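Side-chain contacts in trigger factor (Thermotoga maritima, PDB 2NSA), which probably keeps newly made proteins in an open conformation as a ribosome-binding chaperone and isomerises peptidyl-prolyl bonds, this chain being its C-terminal chaperone domain: residues Ile52-Ala57 against Glu82-Arg87; Asp111-Lys116 against Lys152-Asp157; Glu115-Glu120 against Glu144-Ala149. All coordinates share one frame; numbering follows the deposited sequence.

Contact 1 (Ile52-Ala57 against Glu82-Arg87); sequences ILVNEA and EELKER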
loop_
_atom_site.group_PDB
_atom_site.type_symbol
_atom_site.label_atom_id
_atom_site.label_comp_id
_atom_site.label_asym_id
_atom_site.label_seq_id
_atom_site.Cartn_x
_atom_site.Cartn_y
_atom_site.Cartn_z
ATOM N N ILE A 52 -16.715 -12.559 -0.367
ATOM C CA ILE A 52 -15.841 -13.545 0.262
ATOM C C ILE A 52 -14.644 -12.874 0.933
ATOM O O ILE A 52 -14.260 -13.253 2.047
ATOM C CB ILE A 52 -15.334 -14.583 -0.768
ATOM C CG1 ILE A 52 -16.519 -15.396 -1.307
ATOM C CG2 ILE A 52 -14.333 -15.528 -0.116
ATOM C CD1 ILE A 52 -16.160 -16.286 -2.478
ATOM N N LEU A 53 -14.058 -11.880 0.269
ATOM C CA LEU A 53 -12.903 -11.185 0.833
ATOM C C LEU A 53 -13.299 -10.402 2.083
ATOM O O LEU A 53 -12.533 -10.317 3.045
ATOM C CB LEU A 53 -12.274 -10.249 -0.207
ATOM C CG LEU A 53 -11.721 -10.999 -1.423
ATOM C CD1 LEU A 53 -11.048 -10.018 -2.366
ATOM C CD2 LEU A 53 -10.728 -12.062 -0.965
ATOM N N VAL A 54 -14.502 -9.840 2.063
ATOM C CA VAL A 54 -15.001 -9.087 3.207
ATOM C C VAL A 54 -15.142 -10.049 4.394
ATOM O O VAL A 54 -14.750 -9.721 5.515
ATOM C CB VAL A 54 -16.360 -8.416 2.875
ATOM C CG1 VAL A 54 -17.019 -7.876 4.148
ATOM C CG2 VAL A 54 -16.141 -7.281 1.884
ATOM N N ASN A 55 -15.676 -11.244 4.157
ATOM C CA ASN A 55 -15.829 -12.211 5.249
ATOM C C ASN A 55 -14.497 -12.598 5.859
ATOM O O ASN A 55 -14.366 -12.696 7.079
ATOM C CB ASN A 55 -16.497 -13.503 4.787
ATOM C CG ASN A 55 -17.886 -13.288 4.279
ATOM O OD1 ASN A 55 -18.623 -12.445 4.790
ATOM N ND2 ASN A 55 -18.269 -14.065 3.274
ATOM N N GLU A 56 -13.509 -12.839 5.007
ATOM C CA GLU A 56 -12.196 -13.237 5.483
ATOM C C GLU A 56 -11.528 -12.144 6.306
ATOM O O GLU A 56 -10.845 -12.436 7.292
ATOM C CB GLU A 56 -11.342 -13.665 4.290
ATOM C CG GLU A 56 -12.030 -14.778 3.500
ATOM C CD GLU A 56 -11.262 -15.219 2.268
ATOM O OE1 GLU A 56 -10.797 -14.347 1.507
ATOM O OE2 GLU A 56 -11.141 -16.446 2.057
ATOM N N ALA A 57 -11.751 -10.888 5.923
ATOM C CA ALA A 57 -11.185 -9.748 6.646
ATOM C C ALA A 57 -11.845 -9.659 8.019
ATOM O O ALA A 57 -11.184 -9.396 9.026
ATOM C CB ALA A 57 -11.424 -8.460 5.873
ATOM N N GLU A 82 -20.253 -2.915 3.738
ATOM C CA GLU A 82 -20.268 -2.104 2.518
ATOM C C GLU A 82 -18.989 -1.276 2.413
ATOM O O GLU A 82 -18.394 -1.168 1.334
ATOM C CB GLU A 82 -21.494 -1.174 2.498
ATOM C CG GLU A 82 -22.810 -1.852 2.094
ATOM C CD GLU A 82 -24.054 -1.055 2.492
ATOM O OE1 GLU A 82 -24.035 0.193 2.399
ATOM O OE2 GLU A 82 -25.061 -1.681 2.888
ATOM N N GLU A 83 -18.571 -0.683 3.526
ATOM C CA GLU A 83 -17.357 0.128 3.528
ATOM C C GLU A 83 -16.125 -0.728 3.289
ATOM O O GLU A 83 -15.242 -0.369 2.503
ATOM C CB GLU A 83 -17.188 0.871 4.853
ATOM C CG GLU A 83 -15.856 1.603 4.934
ATOM C CD GLU A 83 -15.835 2.682 5.988
ATOM O OE1 GLU A 83 -16.804 3.470 6.055
ATOM O OE2 GLU A 83 -14.840 2.752 6.739
ATOM N N LEU A 84 -16.067 -1.859 3.980
ATOM C CA LEU A 84 -14.940 -2.767 3.855
ATOM C C LEU A 84 -14.829 -3.297 2.431
ATOM O O LEU A 84 -13.721 -3.498 1.920
ATOM C CB LEU A 84 -15.088 -3.924 4.846
ATOM C CG LEU A 84 -13.922 -4.901 4.996
ATOM C CD1 LEU A 84 -12.624 -4.140 5.218
ATOM C CD2 LEU A 84 -14.203 -5.844 6.163
ATOM N N LYS A 85 -15.968 -3.514 1.779
ATOM C CA LYS A 85 -15.941 -4.019 0.411
ATOM C C LYS A 85 -15.285 -2.994 -0.504
ATOM O O LYS A 85 -14.470 -3.342 -1.362
ATOM C CB LYS A 85 -17.354 -4.320 -0.098
ATOM C CG LYS A 85 -17.359 -4.946 -1.493
ATOM C CD LYS A 85 -18.767 -5.119 -2.054
ATOM C CE LYS A 85 -19.599 -6.098 -1.235
ATOM N NZ LYS A 85 -20.948 -6.255 -1.861
ATOM N N GLU A 86 -15.636 -1.725 -0.324
ATOM C CA GLU A 86 -15.062 -0.686 -1.169
ATOM C C GLU A 86 -13.570 -0.527 -0.888
ATOM O O GLU A 86 -12.783 -0.291 -1.809
ATOM C CB GLU A 86 -15.797 0.643 -0.962
ATOM C CG GLU A 86 -16.317 1.264 -2.261
ATOM C CD GLU A 86 -17.227 0.322 -3.055
ATOM O OE1 GLU A 86 -18.240 -0.156 -2.500
ATOM O OE2 GLU A 86 -16.930 0.063 -4.239
ATOM N N ARG A 87 -13.180 -0.661 0.377
ATOM C CA ARG A 87 -11.770 -0.547 0.755
ATOM C C ARG A 87 -10.974 -1.687 0.134
ATOM O O ARG A 87 -9.857 -1.489 -0.350
ATOM C CB ARG A 87 -11.610 -0.589 2.278
ATOM C CG ARG A 87 -12.152 0.644 2.990
ATOM C CD ARG A 87 -11.696 0.683 4.442
ATOM N NE ARG A 87 -12.127 1.899 5.131
ATOM C CZ ARG A 87 -11.704 2.261 6.340
ATOM N NH1 ARG A 87 -10.837 1.501 6.995
ATOM N NH2 ARG A 87 -12.143 3.385 6.892
#
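Val-54 spreads its two methyls over neighbouring residues of the facing helix. CG2 rests on the backbone of Lys-85, 3.6 Å from Lys-85 CA, while CG1 meets the end of Leu-84, with Val-54 CG1 and Leu-84 CD2 4.0 Å apart. The fork is set by a first torsion of 168°, which puts CG1 anti to the backbone N and CG2 anti to the carbonyl carbon. The valine and leucine side chains slide past one another in opposite directions, and Leu-84 CD2 goes on to reach Ala-57 one turn further, at 3.8 Å from Ala-57 CB. This is a helix-helix crossing in the all-helical C-terminal domain of trigger factor: the short axes of 52-57 and 82-87 approach to 9.3 Å at 108°, so the overlap stays small, 184 Å² in all, and is carried by Val-54, Ala-57, Leu-84 and the first carbons of Lys-85. Lys-85 crosses Val-54 at about a right angle; CB lies 3.8 Å from Val-54 CG2, and the chain then leads away, bending at its third torsion. Ile-88 and Arg-81 of helix 77-105 also touch Val-54. Although its side chain starts out away from 82-87, Asn-55 accepts a hydrogen bond at OD1 from Arg-81 NH1.

Contact 2 (Asp111-Lys116 against Lys152-Asp157); sequences DEELEK and KRKVLD
Glu-113 and Lys-154 reach toward each other from opposite directions and form a salt bridge between helix 111-125 and helix 140-160, two helices of the all-helical trigger factor C-terminal domain. At this level the backbones stand well apart: the nearest CA atoms, those of Glu-113 and Lys-154, are 11.3 Å from each other, and the two side chains alone span the distance. The tight part is therefore very small. Lys-154 NZ donates to Glu-113 OE2 over 2.6 Å, taking the syn lone pair on the side of the other oxygen, and the second oxygen lies further off, with Glu-113 OE1 3.3 Å from Lys-154 NZ. Behind the ammonium, Lys-154 CE comes to 3.6 Å from Glu-113 OE2. The glutamate chain runs extended beyond CG, whereas the lysine bends at its third torsion (64°), which brings the end of the chain round to the carboxylate.

The rest is loose. This is a surface contact burying just 72 Å² in all, and apart from this one pair no residues of the two segments meet. Firmer packing of the same helices lies to one side, where Leu-114 fits against Leu-146 and Ile-150. The ammonium also has a second partner in the loop that leads into helix 111-125: Lys-154 NZ is hydrogen-bonded to the backbone oxygen Ser-108 O.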
loop_
_atom_site.group_PDB
_atom_site.type_symbol
_atom_site.label_atom_id
_atom_site.label_comp_id
_atom_site.label_asym_id
_atom_site.label_seq_id
_atom_site.Cartn_x
_atom_site.Cartn_y
_atom_site.Cartn_z
ATOM N N ASP A 111 17.888 -9.990 -3.826
ATOM C CA ASP A 111 18.157 -10.574 -2.513
ATOM C C ASP A 111 18.923 -9.629 -1.608
ATOM O O ASP A 111 18.753 -9.640 -0.389
ATOM C CB ASP A 111 18.937 -11.882 -2.658
ATOM C CG ASP A 111 18.157 -12.940 -3.400
ATOM O OD1 ASP A 111 16.944 -13.071 -3.131
ATOM O OD2 ASP A 111 18.755 -13.644 -4.243
ATOM N N GLU A 112 19.771 -8.812 -2.214
ATOM C CA GLU A 112 20.566 -7.851 -1.475
ATOM C C GLU A 112 19.615 -6.877 -0.778
ATOM O O GLU A 112 19.795 -6.537 0.393
ATOM C CB GLU A 112 21.486 -7.109 -2.444
ATOM C CG GLU A 112 22.679 -6.441 -1.801
ATOM C CD GLU A 112 22.284 -5.314 -0.881
ATOM O OE1 GLU A 112 21.657 -4.345 -1.367
ATOM O OE2 GLU A 112 22.597 -5.396 0.327
ATOM N N GLU A 113 18.591 -6.441 -1.503
ATOM C CA GLU A 113 17.617 -5.512 -0.950
ATOM C C GLU A 113 16.764 -6.182 0.117
ATOM O O GLU A 113 16.427 -5.563 1.122
ATOM C CB GLU A 113 16.729 -4.959 -2.062
ATOM C CG GLU A 113 17.475 -4.074 -3.036
ATOM C CD GLU A 113 16.599 -3.590 -4.158
ATOM O OE1 GLU A 113 16.201 -4.424 -4.997
ATOM O OE2 GLU A 113 16.299 -2.376 -4.199
ATOM N N LEU A 114 16.417 -7.445 -0.109
ATOM C CA LEU A 114 15.621 -8.197 0.850
ATOM C C LEU A 114 16.418 -8.348 2.140
ATOM O O LEU A 114 15.893 -8.167 3.238
ATOM C CB LEU A 114 15.274 -9.582 0.294
ATOM C CG LEU A 114 14.230 -9.659 -0.823
ATOM C CD1 LEU A 114 14.136 -11.089 -1.350
ATOM C CD2 LEU A 114 12.877 -9.209 -0.276
ATOM N N GLU A 115 17.695 -8.680 1.997
ATOM C CA GLU A 115 18.567 -8.855 3.148
ATOM C C GLU A 115 18.705 -7.570 3.954
ATOM O O GLU A 115 18.628 -7.596 5.180
ATOM C CB GLU A 115 19.942 -9.334 2.686
ATOM C CG GLU A 115 19.977 -10.800 2.310
ATOM C CD GLU A 115 21.254 -11.176 1.597
ATOM O OE1 GLU A 115 22.318 -10.639 1.971
ATOM O OE2 GLU A 115 21.197 -12.013 0.671
ATOM N N LYS A 116 18.910 -6.450 3.266
ATOM C CA LYS A 116 19.046 -5.157 3.937
ATOM C C LYS A 116 17.784 -4.796 4.708
ATOM O O LYS A 116 17.847 -4.313 5.840
ATOM C CB LYS A 116 19.334 -4.042 2.928
ATOM C CG LYS A 116 20.758 -3.992 2.399
ATOM C CD LYS A 116 20.962 -2.725 1.569
ATOM C CE LYS A 116 22.401 -2.558 1.109
ATOM N NZ LYS A 116 22.586 -1.288 0.346
ATOM N N LYS A 152 6.767 -1.646 -3.668
ATOM C CA LYS A 152 5.748 -0.615 -3.540
ATOM C C LYS A 152 6.359 0.702 -3.083
ATOM O O LYS A 152 6.038 1.759 -3.630
ATOM C CB LYS A 152 4.685 -1.088 -2.548
ATOM C CG LYS A 152 3.613 -0.080 -2.222
ATOM C CD LYS A 152 2.566 -0.740 -1.335
ATOM C CE LYS A 152 1.427 0.187 -1.011
ATOM N NZ LYS A 152 0.509 -0.461 -0.030
ATOM N N ARG A 153 7.249 0.644 -2.095
ATOM C CA ARG A 153 7.888 1.862 -1.608
ATOM C C ARG A 153 8.706 2.525 -2.710
ATOM O O ARG A 153 8.678 3.747 -2.858
ATOM C CB ARG A 153 8.796 1.574 -0.403
ATOM C CG ARG A 153 9.490 2.821 0.144
ATOM C CD ARG A 153 8.489 3.925 0.495
ATOM N NE ARG A 153 7.728 3.653 1.712
ATOM C CZ ARG A 153 8.242 3.659 2.940
ATOM N NH1 ARG A 153 9.530 3.922 3.125
ATOM N NH2 ARG A 153 7.462 3.414 3.986
ATOM N N LYS A 154 9.422 1.727 -3.493
ATOM C CA LYS A 154 10.232 2.289 -4.564
ATOM C C LYS A 154 9.364 2.929 -5.642
ATOM O O LYS A 154 9.678 4.009 -6.137
ATOM C CB LYS A 154 11.143 1.208 -5.151
ATOM C CG LYS A 154 12.210 0.783 -4.150
ATOM C CD LYS A 154 12.804 -0.578 -4.438
ATOM C CE LYS A 154 13.542 -0.593 -5.747
ATOM N NZ LYS A 154 14.346 -1.838 -5.886
ATOM N N VAL A 155 8.260 2.279 -5.994
ATOM C CA VAL A 155 7.376 2.833 -7.006
ATOM C C VAL A 155 6.758 4.140 -6.517
ATOM O O VAL A 155 6.733 5.131 -7.250
ATOM C CB VAL A 155 6.265 1.828 -7.394
ATOM C CG1 VAL A 155 5.241 2.493 -8.312
ATOM C CG2 VAL A 155 6.889 0.629 -8.099
ATOM N N LEU A 156 6.271 4.160 -5.280
ATOM C CA LEU A 156 5.676 5.387 -4.754
ATOM C C LEU A 156 6.691 6.529 -4.703
ATOM O O LEU A 156 6.384 7.653 -5.108
ATOM C CB LEU A 156 5.101 5.150 -3.357
ATOM C CG LEU A 156 3.953 4.136 -3.319
ATOM C CD1 LEU A 156 3.598 3.879 -1.862
ATOM C CD2 LEU A 156 2.746 4.647 -4.095
ATOM N N ASP A 157 7.897 6.245 -4.216
ATOM C CA ASP A 157 8.932 7.279 -4.126
ATOM C C ASP A 157 9.270 7.843 -5.503
ATOM O O ASP A 157 9.413 9.056 -5.665
ATOM C CB ASP A 157 10.189 6.726 -3.456
ATOM C CG ASP A 157 10.027 6.564 -1.948
ATOM O OD1 ASP A 157 8.983 6.983 -1.412
ATOM O OD2 ASP A 157 10.947 6.025 -1.304
#

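Contact 3 (Glu115-Glu120 against Glu144-Ala149); sequences EKEAEE and EELRWA. With SO4 (sulfate ion), chain C.
Leu-146 points from its helix toward 115-120 and lays its forked end against Glu-117 and Ala-118. The leucine and glutamate side chains cross at a slant, each with CG anti to its own backbone N (Leu-146 chi1 -174°). CD1 takes the glutamate branch: Leu-146 CD1 lies 3.3 Å from Glu-117 CG, a close approach, and 3.8 Å from Glu-117 CB. The other methyl is turned to the next residue, with Leu-146 CD2 4.1 Å from Ala-118 N and 4.4 Å from Ala-118 CB. Thus Glu-117 meets the leucine with its aliphatic root, and its bend at chi2 (68°) turns the carboxylate off this apolar patch. An alanine at this position lacks CG and both methyls, and is likely to open a gap beside Glu-117 and Ala-118, leaving the glutamate CH2 groups without their apolar cover.

On another side of the same helix Arg-147 bends at its third torsion and gives an edge of its guanidinium to a sulfate, probably from the crystallisation liquor. Arg-147 NH2 donates to sulfate O2 at 3.3 Å, with the N-H...O angle at 143°, and Arg-143 holds the same ion. Helix 129-138 joins the packing through Val-136, which touches both Ala-118 and Leu-146, while Leu-121, further along helix 111-125, also touches the leucine.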
loop_
_atom_site.group_PDB
_atom_site.type_symbol
_atom_site.label_atom_id
_atom_site.label_comp_id
_atom_site.label_asym_id
_atom_site.label_seq_id
_atom_site.Cartn_x
_atom_site.Cartn_y
_atom_site.Cartn_z
ATOM N N GLU A 115 17.695 -8.680 1.997
ATOM C CA GLU A 115 18.567 -8.855 3.148
ATOM C C GLU A 115 18.705 -7.570 3.954
ATOM O O GLU A 115 18.628 -7.596 5.180
ATOM C CB GLU A 115 19.942 -9.334 2.686
ATOM C CG GLU A 115 19.977 -10.800 2.310
ATOM C CD GLU A 115 21.254 -11.176 1.597
ATOM O OE1 GLU A 115 22.318 -10.639 1.971
ATOM O OE2 GLU A 115 21.197 -12.013 0.671
ATOM N N LYS A 116 18.910 -6.450 3.266
ATOM C CA LYS A 116 19.046 -5.157 3.937
ATOM C C LYS A 116 17.784 -4.796 4.708
ATOM O O LYS A 116 17.847 -4.313 5.840
ATOM C CB LYS A 116 19.334 -4.042 2.928
ATOM C CG LYS A 116 20.758 -3.992 2.399
ATOM C CD LYS A 116 20.962 -2.725 1.569
ATOM C CE LYS A 116 22.401 -2.558 1.109
ATOM N NZ LYS A 116 22.586 -1.288 0.346
ATOM N N GLU A 117 16.632 -5.025 4.090
ATOM C CA GLU A 117 15.374 -4.704 4.740
ATOM C C GLU A 117 15.160 -5.582 5.967
ATOM O O GLU A 117 14.682 -5.119 6.999
ATOM C CB GLU A 117 14.208 -4.888 3.769
ATOM C CG GLU A 117 12.988 -4.095 4.168
ATOM C CD GLU A 117 13.228 -2.608 4.042
ATOM O OE1 GLU A 117 13.330 -2.122 2.897
ATOM O OE2 GLU A 117 13.330 -1.929 5.080
ATOM N N ALA A 118 15.509 -6.860 5.856
ATOM C CA ALA A 118 15.344 -7.760 6.983
ATOM C C ALA A 118 16.213 -7.278 8.141
ATOM O O ALA A 118 15.806 -7.347 9.294
ATOM C CB ALA A 118 15.726 -9.188 6.588
ATOM N N GLU A 119 17.410 -6.789 7.831
ATOM C CA GLU A 119 18.311 -6.295 8.871
ATOM C C GLU A 119 17.691 -5.107 9.597
ATOM O O GLU A 119 17.775 -5.002 10.823
ATOM C CB GLU A 119 19.656 -5.886 8.266
ATOM C CG GLU A 119 20.361 -7.004 7.511
ATOM C CD GLU A 119 21.753 -6.619 7.045
ATOM O OE1 GLU A 119 21.930 -5.487 6.549
ATOM O OE2 GLU A 119 22.673 -7.456 7.165
ATOM N N GLU A 120 17.051 -4.218 8.843
ATOM C CA GLU A 120 16.429 -3.040 9.436
ATOM C C GLU A 120 15.190 -3.383 10.251
ATOM O O GLU A 120 14.886 -2.710 11.234
ATOM C CB GLU A 120 16.066 -2.036 8.345
ATOM C CG GLU A 120 17.246 -1.650 7.482
ATOM C CD GLU A 120 16.895 -0.598 6.457
ATOM O OE1 GLU A 120 15.980 -0.846 5.641
ATOM O OE2 GLU A 120 17.535 0.476 6.465
ATOM N N GLU A 144 7.725 -12.947 0.211
ATOM C CA GLU A 144 6.880 -12.274 -0.780
ATOM C C GLU A 144 6.350 -10.956 -0.225
ATOM O O GLU A 144 6.244 -9.967 -0.954
ATOM C CB GLU A 144 5.702 -13.164 -1.192
ATOM C CG GLU A 144 6.121 -14.398 -1.966
ATOM C CD GLU A 144 4.963 -15.327 -2.287
ATOM O OE1 GLU A 144 3.921 -15.242 -1.603
ATOM O OE2 GLU A 144 5.111 -16.153 -3.213
ATOM N N GLU A 145 6.020 -10.940 1.062
ATOM C CA GLU A 145 5.510 -9.725 1.694
ATOM C C GLU A 145 6.592 -8.648 1.747
ATOM O O GLU A 145 6.328 -7.473 1.479
ATOM C CB GLU A 145 4.999 -10.030 3.109
ATOM C CG GLU A 145 3.933 -11.119 3.137
ATOM C CD GLU A 145 3.553 -11.555 4.544
ATOM O OE1 GLU A 145 4.442 -11.610 5.422
ATOM O OE2 GLU A 145 2.363 -11.863 4.763
ATOM N N LEU A 146 7.815 -9.044 2.079
ATOM C CA LEU A 146 8.906 -8.081 2.153
ATOM C C LEU A 146 9.215 -7.532 0.764
ATOM O O LEU A 146 9.381 -6.326 0.586
ATOM C CB LEU A 146 10.159 -8.741 2.729
ATOM C CG LEU A 146 11.324 -7.789 2.995
ATOM C CD1 LEU A 146 10.889 -6.656 3.908
ATOM C CD2 LEU A 146 12.470 -8.577 3.618
ATOM N N ARG A 147 9.301 -8.431 -0.215
ATOM C CA ARG A 147 9.585 -8.043 -1.591
ATOM C C ARG A 147 8.568 -7.009 -2.063
ATOM O O ARG A 147 8.932 -5.979 -2.629
ATOM C CB ARG A 147 9.533 -9.269 -2.510
ATOM C CG ARG A 147 10.011 -9.003 -3.932
ATOM C CD ARG A 147 9.829 -10.235 -4.816
ATOM N NE ARG A 147 10.570 -11.405 -4.345
ATOM C CZ ARG A 147 11.884 -11.573 -4.476
ATOM N NH1 ARG A 147 12.621 -10.641 -5.069
ATOM N NH2 ARG A 147 12.459 -12.684 -4.029
ATOM N N TRP A 148 7.290 -7.280 -1.819
ATOM C CA TRP A 148 6.245 -6.354 -2.234
ATOM C C TRP A 148 6.364 -5.021 -1.511
ATOM O O TRP A 148 6.220 -3.963 -2.123
ATOM C CB TRP A 148 4.864 -6.945 -1.975
ATOM C CG TRP A 148 3.764 -5.965 -2.247
ATOM C CD1 TRP A 148 2.995 -5.319 -1.324
ATOM C CD2 TRP A 148 3.311 -5.521 -3.530
ATOM N NE1 TRP A 148 2.084 -4.502 -1.950
ATOM C CE2 TRP A 148 2.254 -4.608 -3.305
ATOM C CE3 TRP A 148 3.692 -5.809 -4.847
ATOM C CZ2 TRP A 148 1.572 -3.976 -4.351
ATOM C CZ3 TRP A 148 3.014 -5.182 -5.888
ATOM C CH2 TRP A 148 1.962 -4.275 -5.630
ATOM N N ALA A 149 6.612 -5.066 -0.205
ATOM C CA ALA A 149 6.750 -3.830 0.563
ATOM C C ALA A 149 7.845 -2.950 -0.026
ATOM O O ALA A 149 7.670 -1.740 -0.174
ATOM C CB ALA A 149 7.069 -4.139 2.014
HETATM S S SO4 C . 10.952 -16.863 -4.573
HETATM O O1 SO4 C . 12.081 -17.213 -5.457
HETATM O O2 SO4 C . 11.340 -15.729 -3.708
HETATM O O3 SO4 C . 10.602 -18.027 -3.736
HETATM O O4 SO4 C . 9.784 -16.481 -5.392
#

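Contact 1 closes before contacts 2 and 3 open, and it joins helix 47-64 to helix 77-105. Contacts 2 and 3 both join helix 111-125 to helix 140-160; they share Glu-115 and Lys-116, their centres are 7 Å apart, and they touch where Leu-114 meets Leu-146 and Arg-147. Contact 1 lies apart, its centre about 29 Å from that of contact 2 and 27 Å from that of contact 3. Helix 77-105 leads from the first region to the second. The domain thus has at least two separate regions of helix packing; in the second, helices 111-125 and 140-160 pack closely at contact 3 (nearest CA atoms, Glu-117 and Leu-146, 7.7 Å apart) and stand wider apart at contact 2, where a salt bridge spans them.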